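Long-range contacts in Baccell_00875 (Bacteroides cellulosilyticus DSM 14838, PDB 5NO8), which is a polysaccharide lyase that probably removes the rhamnose caps, linked to glucuronic acid, from complex arabinogalactan proteins: residues Y366-N371 with D674-D679; N383-D388 with G597-K602. All coordinates share one frame; numbering follows the deposited sequence.

Contact 1: residues Y366-N371 with D674-D679; sequences YMVYDN and DPYAND
Asp674 OD1 is gripped by two backbone N-H groups: that of Tyr676, 3.0 Å from OD1 to N, which closes an Asx turn using the anti lone pair of Asp674 OD1, and that of Lys602. Arg603 N holds the second oxygen, so the carboxylate fixes the chain just before residues 676-677, the part of strand 672-677 that pairs with 369-370, to the backbone of Lys602 and Arg603. The pairing is antiparallel. Tyr369 and Ala677 form a hydrogen-bonded pair, Tyr369 N giving a nearly straight bond (165°) of 2.9 Å to Ala677 O and Ala677 N returning one to Tyr369 O; a third bond, from Asn371 N to Pro675 O (2.9 Å), runs almost along the C=O axis. Between them Asp370 and Tyr676 make a non-hydrogen-bonded pair, the carboxylate meeting the ring edge at Tyr676 CE1 (3.8 Å from OD2) with the two planes 75° apart. OD2 also takes a salt bridge from Lys602. Val368 turns CG1 anti to its backbone N and lays it over a Tyr676 ring face, 4.3 Å from the centroid in a CH-pi contact, while CG2 rests on the amide of Asn678, itself held by Arg395, Phe600 O and Asp388 O. The pair forms the centre of a small four-stranded sheet, flanked by strands 375-376 and 659-660, with Ala677 touching Arg345 of helix 338-352.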
ATOM      1  N   TYR A 366       2.768   2.739  26.141  1.00 19.89           N
ATOM      2  CA  TYR A 366       3.415   3.329  24.943  1.00 18.09           C
ATOM      3  C   TYR A 366       2.312   3.993  24.123  1.00 18.97           C
ATOM      4  O   TYR A 366       1.298   3.346  23.805  1.00 20.05           O
ATOM      5  CB  TYR A 366       4.106   2.262  24.118  1.00 17.72           C
ATOM      6  CG  TYR A 366       5.206   1.510  24.863  1.00 17.84           C
ATOM      7  CD1 TYR A 366       6.312   2.192  25.399  1.00 19.35           C
ATOM      8  CD2 TYR A 366       5.135   0.143  25.044  1.00 17.86           C
ATOM      9  CE1 TYR A 366       7.301   1.515  26.097  1.00 18.90           C
ATOM     10  CE2 TYR A 366       6.127  -0.540  25.731  1.00 19.49           C
ATOM     11  CZ  TYR A 366       7.200   0.145  26.264  1.00 19.36           C
ATOM     12  OH  TYR A 366       8.155  -0.592  26.950  1.00 21.69           O
ATOM     13  N   MET A 367       2.513   5.259  23.792  1.00 18.27           N
ATOM     14  CA  MET A 367       1.433   6.115  23.313  1.00 20.78           C
ATOM     15  C   MET A 367       1.738   6.797  21.987  1.00 20.25           C
ATOM     16  O   MET A 367       2.877   6.905  21.576  1.00 18.90           O
ATOM     17  CB  MET A 367       1.113   7.124  24.391  1.00 21.25           C
ATOM     18  CG  MET A 367       0.469   6.397  25.560  1.00 24.01           C
ATOM     19  SD  MET A 367       0.027   7.500  26.872  1.00 26.04           S
ATOM     20  CE  MET A 367      -1.231   8.477  26.046  1.00 27.13           C
ATOM     21  N   VAL A 368       0.670   7.243  21.339  1.00 19.29           N
ATOM     22  CA  VAL A 368       0.758   8.069  20.148  1.00 19.25           C
ATOM     23  C   VAL A 368       1.566   9.295  20.454  1.00 18.78           C
ATOM     24  O   VAL A 368       1.455   9.874  21.541  1.00 18.54           O
ATOM     25  CB  VAL A 368      -0.663   8.458  19.651  1.00 18.97           C
ATOM     26  CG1 VAL A 368      -0.594   9.409  18.452  1.00 20.30           C
ATOM     27  CG2 VAL A 368      -1.434   7.212  19.285  1.00 18.37           C
ATOM     28  N   TYR A 369       2.385   9.719  19.490  1.00 17.82           N
ATOM     29  CA  TYR A 369       3.270  10.848  19.683  1.00 18.28           C
ATOM     30  C   TYR A 369       3.139  11.813  18.531  1.00 18.62           C
ATOM     31  O   TYR A 369       3.079  11.384  17.371  1.00 18.16           O
ATOM     32  CB  TYR A 369       4.723  10.352  19.755  1.00 18.27           C
ATOM     33  CG  TYR A 369       5.743  11.371  20.207  1.00 18.68           C
ATOM     34  CD1 TYR A 369       6.000  11.572  21.563  1.00 19.53           C
ATOM     35  CD2 TYR A 369       6.495  12.099  19.290  1.00 19.04           C
ATOM     36  CE1 TYR A 369       6.950  12.485  21.979  1.00 19.23           C
ATOM     37  CE2 TYR A 369       7.446  13.022  19.695  1.00 19.15           C
ATOM     38  CZ  TYR A 369       7.666  13.207  21.049  1.00 19.58           C
ATOM     39  OH  TYR A 369       8.612  14.089  21.471  1.00 21.16           O
ATOM     40  N   ASP A 370       3.126  13.102  18.854  1.00 18.74           N
ATOM     41  CA  ASP A 370       3.015  14.157  17.864  1.00 19.75           C
ATOM     42  C   ASP A 370       4.392  14.680  17.556  1.00 19.44           C
ATOM     43  O   ASP A 370       5.005  15.364  18.396  1.00 18.77           O
ATOM     44  CB  ASP A 370       2.104  15.279  18.382  1.00 22.55           C
ATOM     45  CG  ASP A 370       1.839  16.365  17.330  1.00 24.51           C
ATOM     46  OD1 ASP A 370       2.613  16.535  16.371  1.00 25.58           O
ATOM     47  OD2 ASP A 370       0.818  17.054  17.455  1.00 28.82           O
ATOM     48  N   ASN A 371       4.888  14.362  16.360  1.00 19.04           N
ATOM     49  CA  ASN A 371       6.253  14.768  15.975  1.00 19.82           C
ATOM     50  C   ASN A 371       6.408  16.255  15.707  1.00 22.15           C
ATOM     51  O   ASN A 371       7.513  16.761  15.821  1.00 24.05           O
ATOM     52  CB  ASN A 371       6.755  13.971  14.778  1.00 19.80           C
ATOM     53  CG  ASN A 371       6.920  12.497  15.106  1.00 20.40           C
ATOM     54  OD1 ASN A 371       6.535  11.636  14.336  1.00 24.91           O
ATOM     55  ND2 ASN A 371       7.486  12.216  16.253  1.00 19.42           N
ATOM     56  N   ASP A 674       2.708  11.438   7.541  1.00 14.50           N
ATOM     57  CA  ASP A 674       1.850  11.969   8.587  1.00 17.03           C
ATOM     58  C   ASP A 674       2.653  12.208   9.873  1.00 17.68           C
ATOM     59  O   ASP A 674       3.491  11.376  10.233  1.00 17.34           O
ATOM     60  CB  ASP A 674       0.684  11.048   8.871  1.00 18.04           C
ATOM     61  CG  ASP A 674      -0.351  11.718   9.742  1.00 19.75           C
ATOM     62  OD1 ASP A 674      -0.139  11.722  10.978  1.00 19.06           O
ATOM     63  OD2 ASP A 674      -1.312  12.293   9.158  1.00 19.68           O
ATOM     64  N   PRO A 675       2.446  13.360  10.530  1.00 18.96           N
ATOM     65  CA  PRO A 675       3.275  13.701  11.676  1.00 19.58           C
ATOM     66  C   PRO A 675       3.005  12.953  12.985  1.00 18.99           C
ATOM     67  O   PRO A 675       3.684  13.249  13.952  1.00 18.41           O
ATOM     68  CB  PRO A 675       3.028  15.191  11.856  1.00 21.57           C
ATOM     69  CG  PRO A 675       1.745  15.471  11.202  1.00 21.40           C
ATOM     70  CD  PRO A 675       1.634  14.504  10.079  1.00 20.49           C
ATOM     71  N   TYR A 676       2.031  12.042  13.033  1.00 17.22           N
ATOM     72  CA  TYR A 676       1.865  11.184  14.205  1.00 17.62           C
ATOM     73  C   TYR A 676       2.683   9.921  14.052  1.00 16.70           C
ATOM     74  O   TYR A 676       2.634   9.280  13.005  1.00 15.96           O
ATOM     75  CB  TYR A 676       0.403  10.740  14.447  1.00 17.80           C
ATOM     76  CG  TYR A 676      -0.522  11.744  15.125  1.00 19.59           C
ATOM     77  CD1 TYR A 676      -0.055  12.944  15.672  1.00 20.26           C
ATOM     78  CD2 TYR A 676      -1.887  11.464  15.242  1.00 20.33           C
ATOM     79  CE1 TYR A 676      -0.921  13.840  16.311  1.00 21.66           C
ATOM     80  CE2 TYR A 676      -2.756  12.362  15.869  1.00 21.11           C
ATOM     81  CZ  TYR A 676      -2.267  13.545  16.383  1.00 22.66           C
ATOM     82  OH  TYR A 676      -3.105  14.455  16.993  1.00 23.37           O
ATOM     83  N   ALA A 677       3.380   9.540  15.119  1.00 16.83           N
ATOM     84  CA  ALA A 677       3.759   8.138  15.316  1.00 16.95           C
ATOM     85  C   ALA A 677       2.606   7.507  16.093  1.00 17.86           C
ATOM     86  O   ALA A 677       2.277   7.934  17.214  1.00 18.97           O
ATOM     87  CB  ALA A 677       5.045   8.020  16.093  1.00 16.89           C
ATOM     88  N   ASN A 678       1.964   6.537  15.473  1.00 17.43           N
ATOM     89  CA  ASN A 678       0.824   5.889  16.048  1.00 17.84           C
ATOM     90  C   ASN A 678       1.105   4.399  16.137  1.00 17.38           C
ATOM     91  O   ASN A 678       1.638   3.940  17.155  1.00 19.20           O
ATOM     92  CB  ASN A 678      -0.439   6.304  15.241  1.00 17.77           C
ATOM     93  CG  ASN A 678      -1.711   5.797  15.861  1.00 18.46           C
ATOM     94  OD1 ASN A 678      -1.690   4.757  16.496  1.00 19.40           O
ATOM     95  ND2 ASN A 678      -2.841   6.531  15.683  1.00 18.19           N
ATOM     96  N   ASP A 679       0.811   3.643  15.087  1.00 16.57           N
ATOM     97  CA  ASP A 679       0.812   2.191  15.117  1.00 16.70           C
ATOM     98  C   ASP A 679       1.863   1.489  14.222  1.00 15.47           C
ATOM     99  O   ASP A 679       1.922   0.268  14.160  1.00 15.40           O
ATOM    100  CB  ASP A 679      -0.629   1.657  14.810  1.00 18.29           C
ATOM    101  CG  ASP A 679      -1.316   2.324  13.603  1.00 19.76           C
ATOM    102  OD1 ASP A 679      -0.958   3.458  13.160  1.00 20.19           O
ATOM    103  OD2 ASP A 679      -2.259   1.666  13.071  1.00 21.69           O
TER

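Contact 2: residues N383-D388 with G597-K602; sequences NCNPVD and GHWFGK
Cys384 SG lies in the crowded position between its backbone N and carbonyl carbon (chi1 72°), whereas His598 holds its ring anti to the backbone N (chi1 -178°), and these two torsions bring sulfur and imidazole together. SG sits over one ring face, 3.9 Å from the centroid of His598 in a sulfur-aromatic contact displaced toward NE2. The same sulfur comes within 3.0 Å of His598 O, a tight approach that wedges it against the helix backbone. The imidazole is steadied from its other nitrogen, ND1 bonding to Glu604 O, and its CD2 rests over the centre of the neighbouring Trp599 indole face. Asn385 reaches that indole at its edge, CB lying 3.9 Å from Trp599 CE3, and turns its amide steeply to the ring.

Asp388, with CG anti to the carbonyl carbon, puts its CB between the carbonyl oxygen of Trp599 and one face of the Phe600 ring. Asp388 CB is 3.1 Å from Trp599 O. Over the Phe600 face the same carbon makes a CH-pi contact, 4.1 Å from the centroid. Carboxylate and ring planes are 37° apart. Asn385 ND2 donates a short 2.6 Å bond to Asp388 OD2, meeting the oxygen from above the carboxylate plane, and a salt bridge from Arg445 to OD1 would help keep this buried group ionised. No hydrogen bond joins the two segments, which meet through packing of sulfur, ring and methylene groups; outside them, Ser212 anchors Trp599 NE1. A glycerol molecule, probably from the crystallisation liquor, lies about 4 Å from the Phe600 side chain. The contact seats the loop between strand 375-376 and helix 396-409, where it enters a 3-10 turn, against the short helix 596-600.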
ATOM      1  N   ASN A 383     -11.002  14.963  17.399  1.00 49.95           N
ATOM      2  CA  ASN A 383     -10.473  14.362  16.165  1.00 50.54           C
ATOM      3  C   ASN A 383     -11.525  13.440  15.525  1.00 51.52           C
ATOM      4  O   ASN A 383     -12.600  13.227  16.094  1.00 50.04           O
ATOM      5  CB  ASN A 383      -9.123  13.646  16.431  1.00 50.43           C
ATOM      6  CG  ASN A 383      -9.223  12.514  17.455  1.00 49.70           C
ATOM      7  OD1 ASN A 383      -9.807  11.457  17.180  1.00 46.46           O
ATOM      8  ND2 ASN A 383      -8.601  12.710  18.626  1.00 48.34           N
ATOM      9  N   CYS A 384     -11.216  12.893  14.351  1.00 51.40           N
ATOM     10  CA  CYS A 384     -12.203  12.121  13.575  1.00 52.04           C
ATOM     11  C   CYS A 384     -12.559  10.736  14.162  1.00 53.92           C
ATOM     12  O   CYS A 384     -13.608  10.193  13.804  1.00 56.39           O
ATOM     13  CB  CYS A 384     -11.733  11.947  12.127  1.00 51.39           C
ATOM     14  SG  CYS A 384     -10.353  10.780  11.967  1.00 49.01           S
ATOM     15  N   ASN A 385     -11.697  10.155  15.018  1.00 51.24           N
ATOM     16  CA  ASN A 385     -11.983   8.850  15.673  1.00 46.03           C
ATOM     17  C   ASN A 385     -11.057   8.588  16.890  1.00 42.84           C
ATOM     18  O   ASN A 385     -10.015   7.920  16.757  1.00 37.00           O
ATOM     19  CB  ASN A 385     -11.898   7.689  14.648  1.00 48.05           C
ATOM     20  CG  ASN A 385     -12.769   6.494  15.031  1.00 51.33           C
ATOM     21  OD1 ASN A 385     -13.935   6.651  15.404  1.00 51.79           O
ATOM     22  ND2 ASN A 385     -12.209   5.293  14.923  1.00 51.63           N
ATOM     23  N   PRO A 386     -11.436   9.114  18.085  1.00 40.66           N
ATOM     24  CA  PRO A 386     -10.623   8.990  19.306  1.00 37.67           C
ATOM     25  C   PRO A 386     -10.064   7.591  19.588  1.00 34.70           C
ATOM     26  O   PRO A 386      -8.907   7.475  20.003  1.00 31.55           O
ATOM     27  CB  PRO A 386     -11.596   9.398  20.412  1.00 38.68           C
ATOM     28  CG  PRO A 386     -12.486  10.395  19.755  1.00 41.83           C
ATOM     29  CD  PRO A 386     -12.648   9.930  18.333  1.00 41.83           C
ATOM     30  N   VAL A 387     -10.866   6.551  19.363  1.00 30.64           N
ATOM     31  CA  VAL A 387     -10.473   5.182  19.730  1.00 30.21           C
ATOM     32  C   VAL A 387      -9.193   4.731  18.980  1.00 28.99           C
ATOM     33  O   VAL A 387      -8.403   3.944  19.505  1.00 30.43           O
ATOM     34  CB  VAL A 387     -11.648   4.183  19.550  1.00 31.99           C
ATOM     35  CG1 VAL A 387     -11.975   3.945  18.076  1.00 32.14           C
ATOM     36  CG2 VAL A 387     -11.365   2.864  20.258  1.00 33.60           C
ATOM     37  N   ASP A 388      -8.973   5.264  17.782  1.00 26.21           N
ATOM     38  CA  ASP A 388      -7.784   4.915  17.005  1.00 25.39           C
ATOM     39  C   ASP A 388      -6.527   5.718  17.380  1.00 25.78           C
ATOM     40  O   ASP A 388      -5.470   5.517  16.770  1.00 24.11           O
ATOM     41  CB  ASP A 388      -8.074   4.985  15.503  1.00 26.74           C
ATOM     42  CG  ASP A 388      -8.996   3.855  15.022  1.00 28.17           C
ATOM     43  OD1 ASP A 388      -8.802   2.687  15.428  1.00 27.86           O
ATOM     44  OD2 ASP A 388      -9.932   4.148  14.240  1.00 28.60           O
ATOM     45  N   GLY A 597      -4.458   6.830   6.881  1.00 18.28           N
ATOM     46  CA  GLY A 597      -4.189   8.233   7.153  1.00 18.67           C
ATOM     47  C   GLY A 597      -5.355   8.958   7.793  1.00 19.76           C
ATOM     48  O   GLY A 597      -5.158   9.887   8.579  1.00 20.00           O
ATOM     49  N   HIS A 598      -6.570   8.538   7.446  1.00 19.18           N
ATOM     50  CA  HIS A 598      -7.761   9.142   8.018  1.00 21.17           C
ATOM     51  C   HIS A 598      -7.948   8.720   9.484  1.00 20.79           C
ATOM     52  O   HIS A 598      -8.096   9.562  10.369  1.00 23.08           O
ATOM     53  CB  HIS A 598      -9.032   8.774   7.242  1.00 21.67           C
ATOM     54  CG  HIS A 598     -10.253   9.430   7.807  1.00 22.84           C
ATOM     55  ND1 HIS A 598     -10.527  10.770   7.624  1.00 23.44           N
ATOM     56  CD2 HIS A 598     -11.219   8.956   8.636  1.00 25.65           C
ATOM     57  CE1 HIS A 598     -11.631  11.085   8.288  1.00 24.28           C
ATOM     58  NE2 HIS A 598     -12.072  10.000   8.907  1.00 24.00           N
ATOM     59  N   TRP A 599      -7.956   7.418   9.707  1.00 20.70           N
ATOM     60  CA  TRP A 599      -8.325   6.850  11.018  1.00 23.09           C
ATOM     61  C   TRP A 599      -7.220   7.002  12.060  1.00 22.50           C
ATOM     62  O   TRP A 599      -7.512   7.088  13.245  1.00 23.49           O
ATOM     63  CB  TRP A 599      -8.695   5.374  10.883  1.00 24.01           C
ATOM     64  CG  TRP A 599      -9.780   5.132   9.897  1.00 26.68           C
ATOM     65  CD1 TRP A 599      -9.658   4.548   8.660  1.00 26.71           C
ATOM     66  CD2 TRP A 599     -11.160   5.475  10.049  1.00 29.39           C
ATOM     67  NE1 TRP A 599     -10.877   4.524   8.030  1.00 29.56           N
ATOM     68  CE2 TRP A 599     -11.822   5.073   8.859  1.00 30.30           C
ATOM     69  CE3 TRP A 599     -11.906   6.081  11.078  1.00 31.24           C
ATOM     70  CZ2 TRP A 599     -13.206   5.267   8.660  1.00 32.21           C
ATOM     71  CZ3 TRP A 599     -13.289   6.276  10.884  1.00 33.89           C
ATOM     72  CH2 TRP A 599     -13.919   5.872   9.676  1.00 33.09           C
ATOM     73  N   PHE A 600      -5.962   7.019  11.618  1.00 20.36           N
ATOM     74  CA  PHE A 600      -4.801   7.012  12.531  1.00 20.74           C
ATOM     75  C   PHE A 600      -3.933   8.265  12.529  1.00 20.05           C
ATOM     76  O   PHE A 600      -3.234   8.528  13.506  1.00 21.57           O
ATOM     77  CB  PHE A 600      -3.964   5.771  12.241  1.00 20.45           C
ATOM     78  CG  PHE A 600      -4.685   4.495  12.545  1.00 19.99           C
ATOM     79  CD1 PHE A 600      -5.500   3.892  11.602  1.00 20.26           C
ATOM     80  CD2 PHE A 600      -4.598   3.918  13.809  1.00 21.16           C
ATOM     81  CE1 PHE A 600      -6.186   2.728  11.896  1.00 21.51           C
ATOM     82  CE2 PHE A 600      -5.280   2.756  14.102  1.00 21.25           C
ATOM     83  CZ  PHE A 600      -6.091   2.168  13.152  1.00 20.76           C
ATOM     84  N   GLY A 601      -3.988   9.066  11.470  1.00 18.55           N
ATOM     85  CA  GLY A 601      -3.057  10.175  11.303  1.00 19.10           C
ATOM     86  C   GLY A 601      -3.552  11.479  11.867  1.00 21.12           C
ATOM     87  O   GLY A 601      -4.770  11.671  12.055  1.00 20.56           O
ATOM     88  N   LYS A 602      -2.618  12.389  12.107  1.00 20.77           N
ATOM     89  CA  LYS A 602      -2.941  13.758  12.464  1.00 21.63           C
ATOM     90  C   LYS A 602      -3.705  14.505  11.362  1.00 22.16           C
ATOM     91  O   LYS A 602      -4.607  15.293  11.659  1.00 21.58           O
ATOM     92  CB  LYS A 602      -1.676  14.565  12.758  1.00 22.83           C
ATOM     93  CG  LYS A 602      -1.998  15.904  13.417  1.00 24.05           C
ATOM     94  CD  LYS A 602      -0.740  16.600  13.888  1.00 25.11           C
ATOM     95  CE  LYS A 602      -1.040  17.806  14.756  1.00 26.44           C
ATOM     96  NZ  LYS A 602       0.194  18.628  14.910  1.00 28.05           N
TER

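From the N terminus, the chain passes the beta domains and helix 338-352, then lays down 366-371 and soon afterwards 383-388. A long run of mostly helices follows before 597-602 returns to 383-388, closing contact 2 over 208 intervening residues; the chain reaches 674-679 near its C terminus and closes contact 1 over 302. Contact 2 is therefore nested inside contact 1. Their centres are 11 Å apart and they touch directly, with backbone groups of 597-602 probably hydrogen-bonded to side chains of 674-679. Together they tie the small antiparallel sheet to the loop before helix 396-409 and the short helix 596-600.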